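PDB 5O5C: putative decarboxylase involved in desferrioxamine biosynthesis from Erwinia amylovora, which probably uses pyridoxal 5'-phosphate to decarboxylate lysine, supplying the diamine from which the siderophore desferrioxamine E is built. Local coordinates for residues 112-116 with 117-121; 122-125 with 126-130; 198-201 with 202-206; 251-254 with 255-259. All coordinates share one frame; numbering follows the deposited sequence.

Contact 1: 112-116 with 117-121; sequences CPVVL and PSLLA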
loop_
_atom_site.group_PDB
_atom_site.type_symbol
_atom_site.label_atom_id
_atom_site.label_comp_id
_atom_site.label_asym_id
_atom_site.label_seq_id
_atom_site.Cartn_x
_atom_site.Cartn_y
_atom_site.Cartn_z
ATOM N N CYS B 112 8.719 -2.096 14.983
ATOM C CA CYS B 112 8.468 -1.457 16.240
ATOM C C CYS B 112 7.303 -2.103 17.028
ATOM O O CYS B 112 6.325 -2.549 16.465
ATOM C CB CYS B 112 8.252 0.043 16.009
ATOM S SG CYS B 112 6.925 0.442 14.832
ATOM N N PRO B 113 7.371 -2.073 18.362
ATOM C CA PRO B 113 6.075 -2.223 19.036
ATOM C C PRO B 113 5.120 -1.106 18.661
ATOM O O PRO B 113 5.530 0.035 18.317
ATOM C CB PRO B 113 6.396 -2.146 20.535
ATOM C CG PRO B 113 7.868 -1.944 20.648
ATOM C CD PRO B 113 8.452 -1.709 19.274
ATOM N N VAL B 114 3.856 -1.411 18.783
ATOM C CA VAL B 114 2.841 -0.489 18.377
ATOM C C VAL B 114 2.259 0.106 19.653
ATOM O O VAL B 114 2.376 -0.522 20.715
ATOM C CB VAL B 114 1.771 -1.168 17.498
ATOM C CG1 VAL B 114 1.326 -2.533 18.062
ATOM C CG2 VAL B 114 0.582 -0.260 17.364
ATOM N N VAL B 115 1.720 1.337 19.526
ATOM C CA VAL B 115 0.939 2.025 20.574
ATOM C C VAL B 115 -0.576 1.946 20.375
ATOM O O VAL B 115 -1.090 1.913 19.206
ATOM C CB VAL B 115 1.353 3.542 20.753
ATOM C CG1 VAL B 115 2.831 3.658 21.086
ATOM C CG2 VAL B 115 1.042 4.395 19.535
ATOM N N LEU B 116 -1.262 1.971 21.524
ATOM C CA LEU B 116 -2.728 1.832 21.649
ATOM C C LEU B 116 -3.552 2.727 20.739
ATOM O O LEU B 116 -4.487 2.216 20.088
ATOM C CB LEU B 116 -3.187 1.961 23.095
ATOM C CG LEU B 116 -2.831 0.772 24.013
ATOM C CD1 LEU B 116 -3.040 1.161 25.479
ATOM C CD2 LEU B 116 -3.538 -0.525 23.603
ATOM N N PRO B 117 -3.210 4.036 20.621
ATOM C CA PRO B 117 -3.995 4.840 19.678
ATOM C C PRO B 117 -3.910 4.446 18.210
ATOM O O PRO B 117 -4.759 4.867 17.422
ATOM C CB PRO B 117 -3.473 6.257 19.895
ATOM C CG PRO B 117 -2.862 6.246 21.236
ATOM C CD PRO B 117 -2.269 4.883 21.365
ATOM N N SER B 118 -2.914 3.632 17.855
ATOM C CA SER B 118 -2.812 3.075 16.527
ATOM C C SER B 118 -3.849 1.979 16.307
ATOM O O SER B 118 -4.507 1.931 15.225
ATOM C CB SER B 118 -1.432 2.509 16.320
ATOM O OG SER B 118 -1.051 2.542 14.985
ATOM N N LEU B 119 -4.014 1.124 17.320
ATOM C CA LEU B 119 -5.070 0.104 17.282
ATOM C C LEU B 119 -6.466 0.730 17.374
ATOM O O LEU B 119 -7.408 0.252 16.718
ATOM C CB LEU B 119 -4.926 -0.964 18.385
ATOM C CG LEU B 119 -3.687 -1.866 18.450
ATOM C CD1 LEU B 119 -2.408 -1.205 18.978
ATOM C CD2 LEU B 119 -4.049 -3.061 19.317
ATOM N N LEU B 120 -6.597 1.764 18.198
ATOM C CA LEU B 120 -7.818 2.577 18.254
ATOM C C LEU B 120 -8.230 2.990 16.829
ATOM O O LEU B 120 -9.360 2.778 16.428
ATOM C CB LEU B 120 -7.619 3.838 19.114
ATOM C CG LEU B 120 -8.834 4.686 19.472
ATOM C CD1 LEU B 120 -9.770 3.892 20.379
ATOM C CD2 LEU B 120 -8.461 5.958 20.176
ATOM N N ALA B 121 -7.282 3.523 16.065
ATOM C CA ALA B 121 -7.532 3.963 14.665
ATOM C C ALA B 121 -7.884 2.813 13.698
ATOM O O ALA B 121 -8.788 2.918 12.888
ATOM C CB ALA B 121 -6.327 4.726 14.164
#
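The carbonyl oxygen of Leu116 is held from two sources: Leu120 N bonds to it at 2.9 Å, almost straight at the hydrogen (171°), and Gln40 NE2 of the second subunit adds a further hydrogen bond. One residue earlier, Ser118 N donates to Val115 O at 2.8 Å with a more bent 143°, standing above the carbonyl plane rather than on a lone pair. Together these bonds open helix 116-128, where Pro117, lacking an N-H, sits in the first turn with its CD 3.8 Å from Val115 CG2. Apolar groups close over the same turn. Leu119 CD1 approaches Val115 O to 3.4 Å and meets Val114 CG2 at 3.5 Å, the two side chains crossing at about a right angle. Val114 CG2, turned anti to its own N while CG1 takes the tighter place (chi1 45°), also rests 3.6 Å from Ser118 CB. Ser118 OG bonds to Gln334 OE1 and Thr335 N, and Leu119 packs on Trp37 of the second subunit. Every touching residue is buried, and Leu116 O, Val115 O and Ser118 OG all find partners within the protein; the bond from Gln40 couples the helix start to the dimer interface.

Contact 2: 122-125 with 126-130; sequences EQIM and AAVNS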
loop_
_atom_site.group_PDB
_atom_site.type_symbol
_atom_site.label_atom_id
_atom_site.label_comp_id
_atom_site.label_asym_id
_atom_site.label_seq_id
_atom_site.Cartn_x
_atom_site.Cartn_y
_atom_site.Cartn_z
ATOM N N GLU B 122 -7.155 1.715 13.752
ATOM C CA GLU B 122 -7.455 0.579 12.898
ATOM C C GLU B 122 -8.875 0.045 13.158
ATOM O O GLU B 122 -9.584 -0.357 12.218
ATOM C CB GLU B 122 -6.419 -0.544 13.072
ATOM C CG GLU B 122 -5.076 -0.231 12.445
ATOM C CD GLU B 122 -5.117 -0.303 10.914
ATOM O OE1 GLU B 122 -6.115 -0.768 10.283
ATOM O OE2 GLU B 122 -4.143 0.146 10.326
ATOM N N GLN B 123 -9.286 0.026 14.410
ATOM C CA GLN B 123 -10.634 -0.464 14.739
ATOM C C GLN B 123 -11.764 0.365 14.081
ATOM O O GLN B 123 -12.763 -0.166 13.581
ATOM C CB GLN B 123 -10.836 -0.490 16.245
ATOM C CG GLN B 123 -12.222 -1.027 16.701
ATOM C CD GLN B 123 -12.384 -1.010 18.215
ATOM O OE1 GLN B 123 -11.466 -0.586 18.902
ATOM N NE2 GLN B 123 -13.580 -1.435 18.752
ATOM N N ILE B 124 -11.588 1.677 14.131
ATOM C CA ILE B 124 -12.542 2.619 13.540
ATOM C C ILE B 124 -12.495 2.505 12.013
ATOM O O ILE B 124 -13.537 2.378 11.357
ATOM C CB ILE B 124 -12.242 4.062 13.982
ATOM C CG1 ILE B 124 -12.530 4.187 15.486
ATOM C CG2 ILE B 124 -13.022 5.062 13.149
ATOM C CD1 ILE B 124 -12.112 5.465 16.164
ATOM N N MET B 125 -11.278 2.519 11.491
ATOM C CA MET B 125 -10.977 2.347 10.090
ATOM C C MET B 125 -11.570 1.091 9.429
ATOM O O MET B 125 -11.996 1.144 8.263
ATOM C CB MET B 125 -9.467 2.315 9.870
ATOM C CG MET B 125 -8.746 3.635 10.114
ATOM S SD MET B 125 -6.944 3.428 10.132
ATOM C CE MET B 125 -6.678 2.615 8.574
ATOM N N ALA B 126 -11.584 -0.013 10.162
ATOM C CA ALA B 126 -12.231 -1.232 9.719
ATOM C C ALA B 126 -13.751 -1.073 9.589
ATOM O O ALA B 126 -14.373 -1.798 8.844
ATOM C CB ALA B 126 -11.940 -2.361 10.701
ATOM N N ALA B 127 -14.358 -0.186 10.361
ATOM C CA ALA B 127 -15.803 -0.007 10.313
ATOM C C ALA B 127 -16.239 0.938 9.193
ATOM O O ALA B 127 -17.157 0.605 8.440
ATOM C CB ALA B 127 -16.319 0.484 11.648
ATOM N N VAL B 128 -15.592 2.117 9.104
ATOM C CA VAL B 128 -15.930 3.121 8.123
ATOM C C VAL B 128 -15.338 2.818 6.763
ATOM O O VAL B 128 -15.978 3.103 5.757
ATOM C CB VAL B 128 -15.551 4.579 8.578
ATOM C CG1 VAL B 128 -16.077 5.605 7.582
ATOM C CG2 VAL B 128 -16.075 4.852 9.948
ATOM N N ASN B 129 -14.121 2.257 6.711
ATOM C CA ASN B 129 -13.482 1.886 5.437
ATOM C C ASN B 129 -13.459 3.084 4.440
ATOM O O ASN B 129 -13.683 2.923 3.226
ATOM C CB ASN B 129 -14.185 0.653 4.840
ATOM C CG ASN B 129 -13.419 0.017 3.720
ATOM O OD1 ASN B 129 -12.215 -0.236 3.825
ATOM N ND2 ASN B 129 -14.093 -0.219 2.634
ATOM N N SER B 130 -13.133 4.276 4.933
ATOM C CA SER B 130 -12.962 5.424 4.027
ATOM C C SER B 130 -11.803 5.206 3.039
ATOM O O SER B 130 -10.776 4.698 3.410
ATOM C CB SER B 130 -12.707 6.710 4.789
ATOM O OG SER B 130 -13.863 7.088 5.477
#
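Ile124 O accepts from two successive amides across this last turn of helix 116-128. Val128 N lies 3.1 Å from it, nearly in line with the C=O bond, and Ala127 N comes to 2.9 Å from well above the carbonyl plane (57° out of it). The neighbouring carbonyls bond too: Ala126 N to Glu122 O at 2.9 Å and Asn129 N to Met125 O at 2.9 Å. Side chains add little of their own, mostly methyls against carbonyls: Ala126 CB is 3.4 Å from Glu122 O, Ala127 CB is 3.4 Å from Ile124 O, and Ile124 CG2 merely approaches Val128 CG2 at 4.4 Å. Asn129 ends the helix by switching to positive phi (53°), and its OD1 receives a hydrogen bond from Val336 N of the second subunit. Further out, Ile124 and Met125 pack on Leu386 of helix 385-394, while Glu122, folded at both of its first torsions (chi1 and chi2 near -73°), forms salt bridges with Lys387 and Arg382. Glu122 OE1 also lies close to Glu122 OE1 of the second subunit, a like-charged approach that would tend to raise the acids' affinity for protons, whereas the surrounding cations probably offset it. Midway along the helix, Glu122 thus places its carboxylate in a buried charge cluster at the dimer interface, and the helix end at Asn129 is tied to the same partner separately.

Contact 3: 198-201 with 202-206; sequences RGLP and HDAAK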
loop_
_atom_site.group_PDB
_atom_site.type_symbol
_atom_site.label_atom_id
_atom_site.label_comp_id
_atom_site.label_asym_id
_atom_site.label_seq_id
_atom_site.Cartn_x
_atom_site.Cartn_y
_atom_site.Cartn_z
ATOM N N ARG B 198 5.557 11.675 -23.075
ATOM C CA ARG B 198 6.378 11.286 -24.215
ATOM C C ARG B 198 7.385 10.217 -23.891
ATOM O O ARG B 198 8.095 9.695 -24.769
ATOM C CB ARG B 198 7.027 12.544 -24.776
ATOM C CG ARG B 198 6.012 13.425 -25.532
ATOM C CD ARG B 198 6.694 14.578 -26.248
ATOM N NE ARG B 198 7.643 14.053 -27.233
ATOM C CZ ARG B 198 8.604 14.754 -27.836
ATOM N NH1 ARG B 198 8.771 16.055 -27.601
ATOM N NH2 ARG B 198 9.407 14.143 -28.701
ATOM N N GLY B 199 7.405 9.816 -22.627
ATOM C CA GLY B 199 8.464 8.985 -22.136
ATOM C C GLY B 199 9.764 9.744 -22.174
ATOM O O GLY B 199 9.762 10.974 -22.262
ATOM N N LEU B 200 10.852 8.970 -22.167
ATOM C CA LEU B 200 12.171 9.422 -21.794
ATOM C C LEU B 200 12.871 10.063 -22.962
ATOM O O LEU B 200 12.843 9.508 -24.071
ATOM C CB LEU B 200 13.040 8.261 -21.335
ATOM C CG LEU B 200 12.922 7.474 -20.033
ATOM C CD1 LEU B 200 13.997 6.435 -20.090
ATOM C CD2 LEU B 200 13.045 8.315 -18.762
ATOM N N PRO B 201 13.533 11.221 -22.718
ATOM C CA PRO B 201 14.209 11.896 -23.798
ATOM C C PRO B 201 15.524 11.204 -24.140
ATOM O O PRO B 201 16.040 10.325 -23.381
ATOM C CB PRO B 201 14.469 13.286 -23.216
ATOM C CG PRO B 201 14.770 12.994 -21.789
ATOM C CD PRO B 201 13.808 11.879 -21.434
ATOM N N HIS B 202 16.073 11.620 -25.272
ATOM C CA HIS B 202 17.220 10.955 -25.861
ATOM C C HIS B 202 18.335 10.752 -24.852
ATOM O O HIS B 202 18.867 9.643 -24.752
ATOM C CB HIS B 202 17.682 11.703 -27.131
ATOM C CG HIS B 202 16.884 11.349 -28.364
ATOM N ND1 HIS B 202 17.389 11.461 -29.646
ATOM C CD2 HIS B 202 15.631 10.852 -28.502
ATOM C CE1 HIS B 202 16.474 11.073 -30.517
ATOM N NE2 HIS B 202 15.400 10.694 -29.848
ATOM N N ASP B 203 18.645 11.789 -24.064
ATOM C CA ASP B 203 19.789 11.733 -23.177
ATOM C C ASP B 203 19.559 11.150 -21.748
ATOM O O ASP B 203 20.442 11.289 -20.925
ATOM C CB ASP B 203 20.486 13.115 -23.116
ATOM C CG ASP B 203 19.707 14.144 -22.323
ATOM O OD1 ASP B 203 18.455 14.046 -22.273
ATOM O OD2 ASP B 203 20.344 15.067 -21.764
ATOM N N ALA B 204 18.440 10.467 -21.488
ATOM C CA ALA B 204 18.170 9.776 -20.195
ATOM C C ALA B 204 19.172 8.695 -19.785
ATOM O O ALA B 204 19.531 8.525 -18.600
ATOM C CB ALA B 204 16.751 9.208 -20.178
ATOM N N ALA B 205 19.671 7.949 -20.747
ATOM C CA ALA B 205 20.644 6.940 -20.396
ATOM C C ALA B 205 21.881 7.539 -19.698
ATOM O O ALA B 205 22.628 6.818 -19.072
ATOM C CB ALA B 205 21.033 6.120 -21.603
ATOM N N LYS B 206 22.090 8.854 -19.774
ATOM C CA LYS B 206 23.272 9.444 -19.136
ATOM C C LYS B 206 23.033 9.838 -17.687
ATOM O O LYS B 206 23.996 10.019 -16.956
ATOM C CB LYS B 206 23.761 10.637 -19.932
ATOM C CG LYS B 206 24.100 10.344 -21.389
ATOM C CD LYS B 206 24.326 11.662 -22.128
ATOM C CE LYS B 206 25.183 11.524 -23.370
ATOM N NZ LYS B 206 25.345 12.868 -24.017
#
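A tight turn leading into a short 3-10 segment makes this local contact, in the connection between helix 195-198 and strand 207-212. The evidence is a single bond spanning three residues: Ala204 N donates to Pro201 O at 3.1 Å, nearly straight at the hydrogen (169°) although the donor stands 47° out of the carbonyl plane. His202 and Asp203, between them, have backbone angles close to those of a type I beta turn. A second bond, from Lys206 N to Asp203 O at 3.2 Å, carries the chain on into the 3-10 segment 204-206. The methyl of Ala204 is the apolar group that Leu200 and Pro201 meet. It has Leu200 CD1 at 3.9 Å, with Leu200 CB and CD2 scarcely further, and Pro201 CD at 4.2 Å, while Pro201 O itself approaches Ala204 CB to 3.5 Å. Asp203 turns its carboxylate back toward the proline: with CG set between backbone N and carbonyl carbon (chi1 73°), OD1 comes to 3.9 Å from Pro201 CG, the two side chains crossing at a slant. The exposed His202 puts an edge of its ring toward the carbonyl carbon of Pro201. Around this turn, Leu200 and Pro201 rest on helix 170-189 through Arg182 and Cys186, Leu200 also meets Leu200 of the second subunit, and Lys206 joins Ile262 at the start of strand 262-269 by a backbone hydrogen bond.

Contact 4: 251-254 with 255-259; sequences QEVQ and RCLQQ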
loop_
_atom_site.group_PDB
_atom_site.type_symbol
_atom_site.label_atom_id
_atom_site.label_comp_id
_atom_site.label_asym_id
_atom_site.label_seq_id
_atom_site.Cartn_x
_atom_site.Cartn_y
_atom_site.Cartn_z
ATOM N N GLN B 251 34.072 13.612 -5.727
ATOM C CA GLN B 251 34.826 12.765 -6.672
ATOM C C GLN B 251 33.939 11.991 -7.644
ATOM O O GLN B 251 34.233 11.877 -8.847
ATOM C CB GLN B 251 35.737 11.793 -5.896
ATOM C CG GLN B 251 36.905 12.495 -5.228
ATOM C CD GLN B 251 37.907 13.040 -6.243
ATOM O OE1 GLN B 251 37.861 14.216 -6.621
ATOM N NE2 GLN B 251 38.785 12.177 -6.713
ATOM N N GLU B 252 32.847 11.441 -7.135
ATOM C CA GLU B 252 31.912 10.713 -8.031
ATOM C C GLU B 252 31.211 11.600 -9.017
ATOM O O GLU B 252 31.042 11.223 -10.160
ATOM C CB GLU B 252 30.887 9.901 -7.254
ATOM C CG GLU B 252 31.144 8.410 -7.318
ATOM C CD GLU B 252 32.176 7.944 -6.354
ATOM O OE1 GLU B 252 32.507 8.745 -5.452
ATOM O OE2 GLU B 252 32.613 6.773 -6.470
ATOM N N VAL B 253 30.776 12.771 -8.569
ATOM C CA VAL B 253 30.097 13.712 -9.435
ATOM C C VAL B 253 31.027 14.187 -10.562
ATOM O O VAL B 253 30.577 14.308 -11.707
ATOM C CB VAL B 253 29.529 14.903 -8.636
ATOM C CG1 VAL B 253 29.080 16.024 -9.557
ATOM C CG2 VAL B 253 28.363 14.449 -7.760
ATOM N N GLN B 254 32.304 14.432 -10.219
ATOM C CA GLN B 254 33.337 14.897 -11.154
ATOM C C GLN B 254 33.790 13.802 -12.137
ATOM O O GLN B 254 34.024 14.097 -13.323
ATOM C CB GLN B 254 34.588 15.393 -10.401
ATOM C CG GLN B 254 34.400 16.513 -9.387
ATOM C CD GLN B 254 33.683 17.719 -9.943
ATOM O OE1 GLN B 254 34.106 18.292 -10.944
ATOM N NE2 GLN B 254 32.586 18.116 -9.291
ATOM N N ARG B 255 33.946 12.564 -11.657
ATOM C CA ARG B 255 34.219 11.426 -12.569
ATOM C C ARG B 255 33.071 11.221 -13.527
ATOM O O ARG B 255 33.265 10.895 -14.691
ATOM C CB ARG B 255 34.455 10.113 -11.828
ATOM C CG ARG B 255 35.913 9.820 -11.550
ATOM C CD ARG B 255 36.073 8.704 -10.520
ATOM N NE ARG B 255 37.296 8.841 -9.724
ATOM C CZ ARG B 255 37.686 7.992 -8.769
ATOM N NH1 ARG B 255 36.962 6.911 -8.463
ATOM N NH2 ARG B 255 38.822 8.219 -8.119
ATOM N N CYS B 256 31.861 11.387 -13.002
ATOM C CA CYS B 256 30.661 11.290 -13.804
ATOM C C CYS B 256 30.651 12.400 -14.875
ATOM O O CYS B 256 30.359 12.138 -16.054
ATOM C CB CYS B 256 29.445 11.300 -12.865
ATOM S SG CYS B 256 27.852 11.652 -13.585
ATOM N N LEU B 257 31.040 13.613 -14.496
ATOM C CA LEU B 257 31.084 14.727 -15.470
ATOM C C LEU B 257 32.197 14.584 -16.536
ATOM O O LEU B 257 32.080 15.172 -17.621
ATOM C CB LEU B 257 31.208 16.088 -14.781
ATOM C CG LEU B 257 30.002 16.720 -14.045
ATOM C CD1 LEU B 257 30.489 17.932 -13.270
ATOM C CD2 LEU B 257 28.830 17.098 -14.963
ATOM N N GLN B 258 33.251 13.822 -16.231
ATOM C CA GLN B 258 34.337 13.573 -17.187
ATOM C C GLN B 258 34.031 12.376 -18.100
ATOM O O GLN B 258 34.726 12.149 -19.064
ATOM C CB GLN B 258 35.679 13.367 -16.465
ATOM C CG GLN B 258 36.116 14.521 -15.553
ATOM C CD GLN B 258 36.924 15.626 -16.229
ATOM O OE1 GLN B 258 36.690 16.816 -15.983
ATOM N NE2 GLN B 258 37.904 15.243 -17.051
ATOM N N GLN B 259 33.004 11.595 -17.785
ATOM C CA GLN B 259 32.545 10.543 -18.685
ATOM C C GLN B 259 31.458 11.069 -19.671
ATOM O O GLN B 259 30.983 10.329 -20.521
ATOM C CB GLN B 259 32.058 9.349 -17.846
ATOM C CG GLN B 259 33.181 8.675 -17.071
ATOM C CD GLN B 259 32.747 7.741 -15.924
ATOM O OE1 GLN B 259 31.618 7.794 -15.410
ATOM N NE2 GLN B 259 33.673 6.889 -15.504
#
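Arg255 lays the aliphatic part of its side chain alongside the carbonyl of Gln251, with CB 3.5 Å and CG 3.8 Å from Gln251 O. The same oxygen takes the hydrogen bond from Arg255 N at 2.9 Å, so backbone and side chain approach one acceptor. The extended chain beyond CG brings the guanidinium near the Gln251 amide, at an oblique approach and without a bond between them; Arg255 NH1 stays 4.8 Å from Glu252 OE2, a spacing at which the opposite charges may attract weakly, without a salt bridge. Cys256 N bonds to Glu252 O at 3.0 Å, and Leu257 N bonds to Val253 O, tilted 27° from the carbonyl plane. These are the successive i to i+4 bonds of helix 246-258, an amphipathic helix that packs against the mixed sheet of this type I fold. Glu252, Val253 and Cys256 touch Phe210 of strand 207-212, Glu252 and Cys256 also reach Ile234 of strand 233-236, and Val253 and Leu257 meet Pro263 of strand 262-269. Within the helix, Leu257 CG sits 3.4 Å from Val253 O, and its CD1 reaches Val253 CG1 at a loose 4.4 Å. Near the helix end the backbone bond from Gln258 N to Gln254 O is weak (134° at the hydrogen), and Gln259 N follows with one to Cys256 O. Gln258 CG, beside its own backbone N (chi1 -57°), comes to 3.1 Å from Gln254 O.

Contacts 1 and 2 follow one another on helix 116-128, their centres 14 Å apart, and both touch the second subunit. Contacts 3 and 4 lie on the opposite side of the chain's centre from contact 1, the centre of contact 4 being 47 Å from that of contact 1. The nearest atoms of contacts 3 and 4 are about 5 Å apart without touching, and Arg208 links them, bonding to Ala205 O and packing against Cys256. The cofactor region is closest to the first pair. The side chain of Ser118 is about 8 Å from that of His329, which binds pyridoxal 5'-phosphate, and that of Asn129 is about 11 Å from a bound cofactor; contacts 3 and 4 lie away from these sites.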